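Local coordinates for ESAT-6/WXG100 secretion system protein (Streptococcus gallolyticus, PDB 7JQE) that forms the extracellular part of EsaA, a membrane subunit of the bacterial type VIIb secretion system, and probably takes part in exporting proteins such as toxins, at residues Ser107-Glu110 with Asn111-Glu115; Phe147-Asn151 with Gln152-Lys156; Asp204-Ala207 with Ser208-Ala211; Ala253-Ser256 with Phe257-Ala260. All coordinates share one frame; numbering follows the deposited sequence.

Contact 1 of 4, residues Ser107-Glu110 with Asn111-Glu115; sequences SKVE and NARTE
Four successive i to i+4 backbone bonds tie Ser107-Glu110 to Asn111-Glu115 as consecutive residues of one continuous alpha helix, from Asn111 N to Ser107 O at 2.8 Å through to Thr114 N and Glu110 O at 3.0 Å. On this scaffold Glu110 and Arg113, three residues apart, extend along one another in the same direction. What meets is the aliphatic part of one and the tip of the other: Arg113 NH2 lies 3.9 Å from Glu110 CG. The carboxylate itself stays further off, with Glu110 OE2 4.9 Å from Arg113 NH2 and the two flat groups turned 38° apart, so any attraction between the charges acts at a distance. Glu110 OE2 instead forms a salt bridge with Arg106, one turn earlier. The guanidinium reaches back along the helix because the Arg113 chain leaves with CG opposite the backbone N and then bends at chi3 (-55°). This brings NH1 to 4.3 Å from Val109 CG1 and lets it make a weak hydrogen bond to the carbonyl of Leu493 of the same chain. On another side of the helix, Asn111 CB rests 3.4 Å from Ser107 O. Both segments belong to helix 102-135, where Val109 and Ala112 are buried against the second subunit: Val109 packs on Val109 of that copy, and Ala112 and Lys108 on Leu493 and Pro494 of the second subunit. The turn therefore forms part of a helical dimer interface, which the C-terminal residues beyond helix 462-491 reach from both copies.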
loop_
_atom_site.group_PDB
_atom_site.type_symbol
_atom_site.label_atom_id
_atom_site.label_comp_id
_atom_site.label_asym_id
_atom_site.label_seq_id
_atom_site.Cartn_x
_atom_site.Cartn_y
_atom_site.Cartn_z
ATOM N N SER A 107 59.642 55.254 -22.527
ATOM C CA SER A 107 59.809 54.160 -21.576
ATOM C C SER A 107 58.516 53.887 -20.817
ATOM O O SER A 107 58.184 52.728 -20.543
ATOM C CB SER A 107 60.943 54.472 -20.602
ATOM O OG SER A 107 60.539 55.438 -19.649
ATOM N N LYS A 108 57.777 54.942 -20.461
ATOM C CA LYS A 108 56.489 54.745 -19.805
ATOM C C LYS A 108 55.488 54.088 -20.747
ATOM O O LYS A 108 54.744 53.189 -20.339
ATOM C CB LYS A 108 55.950 56.077 -19.283
ATOM C CG LYS A 108 56.621 56.543 -18.003
ATOM C CD LYS A 108 55.898 57.728 -17.383
ATOM C CE LYS A 108 56.607 58.193 -16.117
ATOM N NZ LYS A 108 55.931 59.356 -15.476
ATOM N N VAL A 109 55.458 54.516 -22.011
ATOM C CA VAL A 109 54.591 53.870 -22.993
ATOM C C VAL A 109 54.924 52.389 -23.105
ATOM O O VAL A 109 54.029 51.536 -23.143
ATOM C CB VAL A 109 54.702 54.578 -24.356
ATOM C CG1 VAL A 109 54.124 53.702 -25.455
ATOM C CG2 VAL A 109 53.993 55.923 -24.313
ATOM N N GLU A 110 56.215 52.056 -23.162
ATOM C CA GLU A 110 56.607 50.653 -23.221
ATOM C C GLU A 110 56.298 49.927 -21.920
ATOM O O GLU A 110 55.979 48.733 -21.940
ATOM C CB GLU A 110 58.092 50.538 -23.562
ATOM C CG GLU A 110 58.432 51.022 -24.959
ATOM C CD GLU A 110 59.920 51.224 -25.160
ATOM O OE1 GLU A 110 60.704 50.782 -24.292
ATOM O OE2 GLU A 110 60.310 51.832 -26.180
ATOM N N ASN A 111 56.388 50.620 -20.783
ATOM C CA ASN A 111 56.005 49.999 -19.519
ATOM C C ASN A 111 54.504 49.734 -19.475
ATOM O O ASN A 111 54.058 48.732 -18.904
ATOM C CB ASN A 111 56.433 50.880 -18.347
ATOM C CG ASN A 111 56.335 50.161 -17.014
ATOM O OD1 ASN A 111 55.245 49.989 -16.462
ATOM N ND2 ASN A 111 57.478 49.734 -16.491
ATOM N N ALA A 112 53.709 50.628 -20.068
ATOM C CA ALA A 112 52.279 50.374 -20.191
ATOM C C ALA A 112 52.014 49.200 -21.123
ATOM O O ALA A 112 51.099 48.402 -20.889
ATOM C CB ALA A 112 51.565 51.632 -20.685
ATOM N N ARG A 113 52.810 49.076 -22.187
ATOM C CA ARG A 113 52.637 47.965 -23.115
ATOM C C ARG A 113 52.900 46.630 -22.430
ATOM O O ARG A 113 52.189 45.648 -22.675
ATOM C CB ARG A 113 53.562 48.148 -24.315
ATOM C CG ARG A 113 53.507 47.037 -25.349
ATOM C CD ARG A 113 54.575 47.269 -26.408
ATOM N NE ARG A 113 54.452 48.597 -27.002
ATOM C CZ ARG A 113 55.462 49.278 -27.532
ATOM N NH1 ARG A 113 55.255 50.482 -28.048
ATOM N NH2 ARG A 113 56.684 48.762 -27.540
ATOM N N THR A 114 53.917 46.573 -21.568
ATOM C CA THR A 114 54.224 45.325 -20.876
ATOM C C THR A 114 53.191 45.021 -19.796
ATOM O O THR A 114 52.855 43.853 -19.563
ATOM C CB THR A 114 55.631 45.385 -20.281
ATOM O OG1 THR A 114 55.836 44.262 -19.417
ATOM C CG2 THR A 114 55.826 46.666 -19.492
ATOM N N GLU A 115 52.679 46.055 -19.124
ATOM C CA GLU A 115 51.595 45.844 -18.169
ATOM C C GLU A 115 50.388 45.214 -18.852
ATOM O O GLU A 115 49.822 44.231 -18.360
ATOM C CB GLU A 115 51.208 47.167 -17.509
ATOM C CG GLU A 115 52.324 47.844 -16.725
ATOM C CD GLU A 115 52.700 47.089 -15.463
ATOM O OE1 GLU A 115 52.324 45.903 -15.345
ATOM O OE2 GLU A 115 53.368 47.686 -14.591
#

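Contact 2 of 4, residues Phe147-Asn151 with Gln152-Lys156; sequences FATTN and QEERK
This is a helix N-cap, formed where the loop after helix 102-135 turns into helix 152-164, with one loop carbonyl also weakly bonded by an arginine from the first turn. Asn151 is the cap residue. Its CG is anti to its own backbone N (chi1 -174°), which swings the amide over the start of the helix, and OD1 accepts from Glu154 N at 2.9 Å. The N-H points almost straight at the oxygen (172°), although the donor stands above the amide plane and not on a lone pair. Asn151 OD1 also lies 3.0 Å from Glu153 N. The backbone carbonyl of Asn151 opens the helical pattern by accepting from Arg155 N at 2.9 Å. Glu154 reaches across the loop with an extended chain that crosses both Asn151 and Thr149 at about a right angle, with OE1 3.4 Å from Asn151 CB and CD 3.8 Å from Thr149 CG2. Its carboxylate plane is turned 69° from the Asn151 amide. Arg155, bent at chi2 and chi3, curls toward the loop so that NE makes a weak hydrogen bond to Thr149 O at 3.0 Å. Thr150 O lies in the guanidinium plane at its edge, at a longer distance from NH2. Phe147 of the loop and Arg155 of the helix both touch Ile484 of helix 462-491. The chemistry is that of a helix start: the asparagine oxygen takes up an amide N-H that has no carbonyl of a preceding turn, and the positive charge of buried Arg155 lies next to the Thr149 and Thr150 carbonyl oxygens, an arrangement that is probably favourable electrostatically.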
loop_
_atom_site.group_PDB
_atom_site.type_symbol
_atom_site.label_atom_id
_atom_site.label_comp_id
_atom_site.label_asym_id
_atom_site.label_seq_id
_atom_site.Cartn_x
_atom_site.Cartn_y
_atom_site.Cartn_z
ATOM N N PHE A 147 40.181 38.534 -35.538
ATOM C CA PHE A 147 40.977 39.725 -35.265
ATOM C C PHE A 147 40.837 40.765 -36.369
ATOM O O PHE A 147 40.973 41.967 -36.108
ATOM C CB PHE A 147 42.443 39.330 -35.076
ATOM C CG PHE A 147 43.240 40.308 -34.259
ATOM C CD1 PHE A 147 43.090 40.360 -32.881
ATOM C CD2 PHE A 147 44.149 41.164 -34.864
ATOM C CE1 PHE A 147 43.822 41.253 -32.119
ATOM C CE2 PHE A 147 44.887 42.062 -34.109
ATOM C CZ PHE A 147 44.724 42.107 -32.735
ATOM N N ALA A 148 40.556 40.331 -37.601
ATOM C CA ALA A 148 40.487 41.262 -38.722
ATOM C C ALA A 148 39.151 41.991 -38.794
ATOM O O ALA A 148 39.085 43.101 -39.336
ATOM C CB ALA A 148 40.751 40.525 -40.037
ATOM N N THR A 149 38.086 41.395 -38.263
ATOM C CA THR A 149 36.775 42.033 -38.281
ATOM C C THR A 149 36.775 43.248 -37.360
ATOM O O THR A 149 36.936 43.112 -36.143
ATOM C CB THR A 149 35.700 41.036 -37.857
ATOM O OG1 THR A 149 35.736 39.898 -38.728
ATOM C CG2 THR A 149 34.323 41.678 -37.920
ATOM N N THR A 150 36.589 44.437 -37.940
ATOM C CA THR A 150 36.642 45.667 -37.154
ATOM C C THR A 150 35.310 45.968 -36.473
ATOM O O THR A 150 35.291 46.457 -35.338
ATOM C CB THR A 150 37.060 46.846 -38.037
ATOM O OG1 THR A 150 35.937 47.302 -38.799
ATOM C CG2 THR A 150 38.170 46.426 -38.986
ATOM N N ASN A 151 34.192 45.704 -37.146
ATOM C CA ASN A 151 32.895 45.903 -36.513
ATOM C C ASN A 151 32.779 45.012 -35.282
ATOM O O ASN A 151 32.941 43.790 -35.363
ATOM C CB ASN A 151 31.767 45.608 -37.503
ATOM C CG ASN A 151 30.394 45.941 -36.941
ATOM O OD1 ASN A 151 30.044 45.539 -35.829
ATOM N ND2 ASN A 151 29.612 46.690 -37.710
ATOM N N GLN A 152 32.501 45.634 -34.135
ATOM C CA GLN A 152 32.529 44.909 -32.870
ATOM C C GLN A 152 31.330 43.982 -32.718
ATOM O O GLN A 152 31.486 42.835 -32.288
ATOM C CB GLN A 152 32.593 45.893 -31.704
ATOM C CG GLN A 152 32.648 45.230 -30.345
ATOM C CD GLN A 152 32.963 46.210 -29.236
ATOM O OE1 GLN A 152 33.684 47.187 -29.440
ATOM N NE2 GLN A 152 32.415 45.959 -28.052
ATOM N N GLU A 153 30.128 44.453 -33.055
ATOM C CA GLU A 153 28.971 43.568 -32.999
ATOM C C GLU A 153 29.078 42.463 -34.041
ATOM O O GLU A 153 28.672 41.323 -33.789
ATOM C CB GLU A 153 27.680 44.368 -33.182
ATOM C CG GLU A 153 27.306 45.235 -31.984
ATOM C CD GLU A 153 27.033 44.426 -30.722
ATOM O OE1 GLU A 153 27.127 43.179 -30.766
ATOM O OE2 GLU A 153 26.723 45.042 -29.679
ATOM N N GLU A 154 29.622 42.780 -35.219
ATOM C CA GLU A 154 29.867 41.741 -36.211
ATOM C C GLU A 154 30.858 40.708 -35.691
ATOM O O GLU A 154 30.778 39.530 -36.056
ATOM C CB GLU A 154 30.370 42.368 -37.512
ATOM C CG GLU A 154 30.547 41.383 -38.655
ATOM C CD GLU A 154 31.058 42.048 -39.922
ATOM O OE1 GLU A 154 31.257 43.284 -39.917
ATOM O OE2 GLU A 154 31.262 41.331 -40.925
ATOM N N ARG A 155 31.788 41.131 -34.830
ATOM C CA ARG A 155 32.760 40.205 -34.258
ATOM C C ARG A 155 32.111 39.309 -33.208
ATOM O O ARG A 155 32.312 38.089 -33.205
ATOM C CB ARG A 155 33.928 40.997 -33.668
ATOM C CG ARG A 155 35.117 40.166 -33.222
ATOM C CD ARG A 155 36.408 40.965 -33.378
ATOM N NE ARG A 155 36.157 42.403 -33.306
ATOM C CZ ARG A 155 36.268 43.132 -32.200
ATOM N NH1 ARG A 155 36.637 42.563 -31.062
ATOM N NH2 ARG A 155 36.011 44.433 -32.231
ATOM N N LYS A 156 31.321 39.900 -32.307
ATOM C CA LYS A 156 30.617 39.109 -31.301
ATOM C C LYS A 156 29.701 38.077 -31.948
ATOM O O LYS A 156 29.626 36.931 -31.492
ATOM C CB LYS A 156 29.817 40.026 -30.378
ATOM C CG LYS A 156 30.619 40.601 -29.226
ATOM C CD LYS A 156 29.775 41.562 -28.402
ATOM C CE LYS A 156 30.274 41.637 -26.968
ATOM N NZ LYS A 156 31.733 41.930 -26.900
#

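Contact 3 of 4, residues Asp204-Ala207 with Ser208-Ala211; sequences DVAA and SDYA
The hydroxyl of Tyr210 is held by two partners at the same short distance. It donates to Asp204 O at 2.6 Å, in the carbonyl plane and on a lone pair, and accepts from a water, whose oxygen is likewise 2.6 Å from Tyr210 OH. That water also accepts from Asp204 N, so both backbone polar atoms of Asp204 are tied to the phenol, one directly and one through the water. The ring lies edge-on to the loop, with Ala206 O near its plane, 3.2 Å from CD1. At the root of the side chain, Tyr210 N donates to Ala207 O at 2.9 Å from above the carbonyl plane, and a weak bond from Asp209 N to Ala206 O reinforces the turn. With CG turned away from the amide nitrogen (chi1 -176°), Asp204 places OD1 to accept from Ala206 N at 3.0 Å, an Asx turn. Its other oxygen, OD2, is taken by Gly252 N but also lies 3.5 Å from Asp209 OD2; these like charges, on carboxylates nearly perpendicular to each other, would be expected to repel. The loop joins helix 191-200 to helix 211-219 and lies against helix 225-244, where Ala207 and Tyr210 pack on Leu235 and Val205 on Leu238.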
loop_
_atom_site.group_PDB
_atom_site.type_symbol
_atom_site.label_atom_id
_atom_site.label_comp_id
_atom_site.label_asym_id
_atom_site.label_seq_id
_atom_site.Cartn_x
_atom_site.Cartn_y
_atom_site.Cartn_z
ATOM N N ASP A 204 3.070 -14.096 9.968
ATOM C CA ASP A 204 3.882 -15.265 9.651
ATOM C C ASP A 204 4.054 -15.320 8.140
ATOM O O ASP A 204 3.072 -15.508 7.413
ATOM C CB ASP A 204 3.221 -16.542 10.178
ATOM C CG ASP A 204 4.072 -17.784 9.970
ATOM O OD1 ASP A 204 4.938 -17.791 9.074
ATOM O OD2 ASP A 204 3.859 -18.774 10.704
ATOM N N VAL A 205 5.297 -15.157 7.669
ATOM C CA VAL A 205 5.547 -15.015 6.232
ATOM C C VAL A 205 5.846 -16.332 5.531
ATOM O O VAL A 205 5.900 -16.360 4.292
ATOM C CB VAL A 205 6.713 -14.043 5.957
ATOM C CG1 VAL A 205 6.475 -12.722 6.663
ATOM C CG2 VAL A 205 8.029 -14.662 6.392
ATOM N N ALA A 206 6.050 -17.419 6.272
ATOM C CA ALA A 206 6.254 -18.734 5.669
ATOM C C ALA A 206 4.943 -19.200 5.048
ATOM O O ALA A 206 4.022 -19.616 5.751
ATOM C CB ALA A 206 6.750 -19.729 6.712
ATOM N N ALA A 207 4.857 -19.138 3.717
ATOM C CA ALA A 207 3.606 -19.462 3.041
ATOM C C ALA A 207 3.231 -20.929 3.200
ATOM O O ALA A 207 2.042 -21.263 3.230
ATOM C CB ALA A 207 3.703 -19.100 1.561
ATOM N N SER A 208 4.223 -21.818 3.298
ATOM C CA SER A 208 3.929 -23.243 3.432
ATOM C C SER A 208 3.070 -23.519 4.660
ATOM O O SER A 208 2.210 -24.408 4.639
ATOM C CB SER A 208 5.230 -24.042 3.504
ATOM O OG SER A 208 6.106 -23.684 2.450
ATOM N N ASP A 209 3.287 -22.768 5.742
ATOM C CA ASP A 209 2.492 -22.950 6.950
ATOM C C ASP A 209 1.012 -22.661 6.734
ATOM O O ASP A 209 0.215 -22.914 7.643
ATOM C CB ASP A 209 3.032 -22.059 8.071
ATOM C CG ASP A 209 4.282 -22.632 8.722
ATOM O OD1 ASP A 209 4.789 -23.673 8.244
ATOM O OD2 ASP A 209 4.754 -22.040 9.719
ATOM N N TYR A 210 0.625 -22.141 5.571
ATOM C CA TYR A 210 -0.766 -21.826 5.280
ATOM C C TYR A 210 -1.474 -22.915 4.481
ATOM O O TYR A 210 -2.695 -22.837 4.309
ATOM C CB TYR A 210 -0.856 -20.498 4.515
ATOM C CG TYR A 210 -0.477 -19.282 5.335
ATOM C CD1 TYR A 210 0.845 -19.041 5.693
ATOM C CD2 TYR A 210 -1.441 -18.373 5.746
ATOM C CE1 TYR A 210 1.191 -17.929 6.440
ATOM C CE2 TYR A 210 -1.104 -17.260 6.496
ATOM C CZ TYR A 210 0.213 -17.041 6.837
ATOM O OH TYR A 210 0.553 -15.934 7.581
ATOM N N ALA A 211 -0.742 -23.927 4.009
ATOM C CA ALA A 211 -1.308 -24.934 3.117
ATOM C C ALA A 211 -2.599 -25.524 3.670
ATOM O O ALA A 211 -3.654 -25.453 3.030
ATOM C CB ALA A 211 -0.282 -26.038 2.865
HETATM O O HOH W 1 0.190 -14.823 9.851
#

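Contact 4 of 4, residues Ala253-Ser256 with Phe257-Ala260; sequences ATYS and FLTA. With EDO (1,2-ethanediol), chain V.
Apolar contact centres on Tyr255 CB, which is met by two side chains. Phe257 brings ring carbon CE1 obliquely to 3.7 Å from it, and Leu258 brings CD1 to 4.0 Å. Phe257 reaches back in this way because its CG sits between the backbone N and the carbonyl carbon (chi1 83°). Leu258 splits its two methyls between the aromatic residues: CD1 is near the plane of the Tyr255 ring at its edge, whereas CD2 lies 3.7 Å above one face of the Phe257 ring, displaced from the ring centre. Polar contacts run through the backbone. Leu258 N donates to Tyr255 O at 3.2 Å from above the carbonyl plane, and Thr259 N donates to Ser256 O at 2.9 Å with a nearly straight N-H (174°). Thr259 OG1 adds a weak bond to that same Ser256 oxygen. Asp405 of helix 396-427 accepts from N-H groups at the start of the turn, those of Phe257 and, weakly, Ser256, while Phe257 also packs on Leu213 and Lys216 of helix 211-219. A 1,2-ethanediol, probably picked up from the crystallisation solution, makes a weak bond to Ala260 O. The two successive i to i+3 bonds are the mark of a short 3-10 turn, here in the connection from helix 225-244 to strand 268-275.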
loop_
_atom_site.group_PDB
_atom_site.type_symbol
_atom_site.label_atom_id
_atom_site.label_comp_id
_atom_site.label_asym_id
_atom_site.label_seq_id
_atom_site.Cartn_x
_atom_site.Cartn_y
_atom_site.Cartn_z
ATOM N N ALA A 253 0.718 -20.983 14.232
ATOM C CA ALA A 253 -0.652 -20.657 14.618
ATOM C C ALA A 253 -1.528 -21.898 14.558
ATOM O O ALA A 253 -1.394 -22.705 13.635
ATOM C CB ALA A 253 -1.237 -19.573 13.713
ATOM N N THR A 254 -2.428 -22.061 15.522
ATOM C CA THR A 254 -3.378 -23.164 15.517
ATOM C C THR A 254 -4.790 -22.643 15.286
ATOM O O THR A 254 -5.152 -21.548 15.732
ATOM C CB THR A 254 -3.329 -23.954 16.829
ATOM O OG1 THR A 254 -3.763 -23.120 17.911
ATOM C CG2 THR A 254 -1.913 -24.450 17.101
ATOM N N TYR A 255 -5.585 -23.439 14.576
ATOM C CA TYR A 255 -6.967 -23.093 14.265
ATOM C C TYR A 255 -7.875 -24.224 14.726
ATOM O O TYR A 255 -7.751 -25.357 14.248
ATOM C CB TYR A 255 -7.143 -22.831 12.769
ATOM C CG TYR A 255 -6.295 -21.689 12.253
ATOM C CD1 TYR A 255 -6.619 -20.368 12.542
ATOM C CD2 TYR A 255 -5.171 -21.933 11.475
ATOM C CE1 TYR A 255 -5.840 -19.321 12.072
ATOM C CE2 TYR A 255 -4.394 -20.900 10.998
ATOM C CZ TYR A 255 -4.729 -19.595 11.300
ATOM O OH TYR A 255 -3.945 -18.569 10.827
ATOM N N SER A 256 -8.784 -23.913 15.653
ATOM C CA SER A 256 -9.702 -24.923 16.174
ATOM C C SER A 256 -10.427 -25.664 15.051
ATOM O O SER A 256 -10.459 -26.898 15.024
ATOM C CB SER A 256 -10.716 -24.266 17.113
ATOM O OG SER A 256 -10.069 -23.493 18.109
ATOM N N PHE A 257 -11.005 -24.922 14.103
ATOM C CA PHE A 257 -11.918 -25.520 13.133
ATOM C C PHE A 257 -11.262 -26.580 12.255
ATOM O O PHE A 257 -11.971 -27.252 11.499
ATOM C CB PHE A 257 -12.538 -24.425 12.252
ATOM C CG PHE A 257 -11.673 -24.002 11.093
ATOM C CD1 PHE A 257 -10.627 -23.109 11.274
ATOM C CD2 PHE A 257 -11.919 -24.484 9.816
ATOM C CE1 PHE A 257 -9.838 -22.715 10.204
ATOM C CE2 PHE A 257 -11.132 -24.093 8.740
ATOM C CZ PHE A 257 -10.090 -23.210 8.934
ATOM N N LEU A 258 -9.940 -26.748 12.322
ATOM C CA LEU A 258 -9.292 -27.781 11.523
ATOM C C LEU A 258 -9.438 -29.167 12.138
ATOM O O LEU A 258 -9.194 -30.166 11.452
ATOM C CB LEU A 258 -7.805 -27.456 11.328
ATOM C CG LEU A 258 -7.462 -26.193 10.526
ATOM C CD1 LEU A 258 -5.955 -25.944 10.504
ATOM C CD2 LEU A 258 -8.014 -26.270 9.106
ATOM N N THR A 259 -9.836 -29.250 13.411
ATOM C CA THR A 259 -10.017 -30.532 14.084
ATOM C C THR A 259 -11.381 -30.633 14.756
ATOM O O THR A 259 -11.562 -31.462 15.655
ATOM C CB THR A 259 -8.916 -30.765 15.120
ATOM O OG1 THR A 259 -9.082 -29.846 16.208
ATOM C CG2 THR A 259 -7.545 -30.563 14.491
ATOM N N ALA A 260 -12.341 -29.806 14.350
ATOM C CA ALA A 260 -13.671 -29.852 14.940
ATOM C C ALA A 260 -14.439 -31.057 14.404
ATOM O O ALA A 260 -14.503 -31.276 13.190
ATOM C CB ALA A 260 -14.429 -28.558 14.651
HETATM C C1 EDO V . -12.768 -32.337 10.301
HETATM O O1 EDO V . -12.670 -30.907 10.329
HETATM C C2 EDO V . -13.538 -32.791 9.063
HETATM O O2 EDO V . -14.874 -32.272 9.097
#

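How the contacts relate
The four contacts follow one another along the chain and fall into two pairs in a long molecule, one toward the end where the chain's termini lie, the other nearer the middle. Contact 1 lies within helix 102-135 and contact 2 at the start of the next helix, 152-164, their centres 26 Å apart; both have neighbours near the C-terminus, contact 1 at Leu493 and contact 2 on helix 462-491. Contacts 3 and 4 have centres 15 Å apart and approach to about 5 Å between nearest atoms without touching; contact 3 leads directly into helix 211-219, on which contact 4 packs. Contacts 1 and 4 are 105 Å apart between centres. The chain thus returns from its far part to close beside its start, where the second subunit packs.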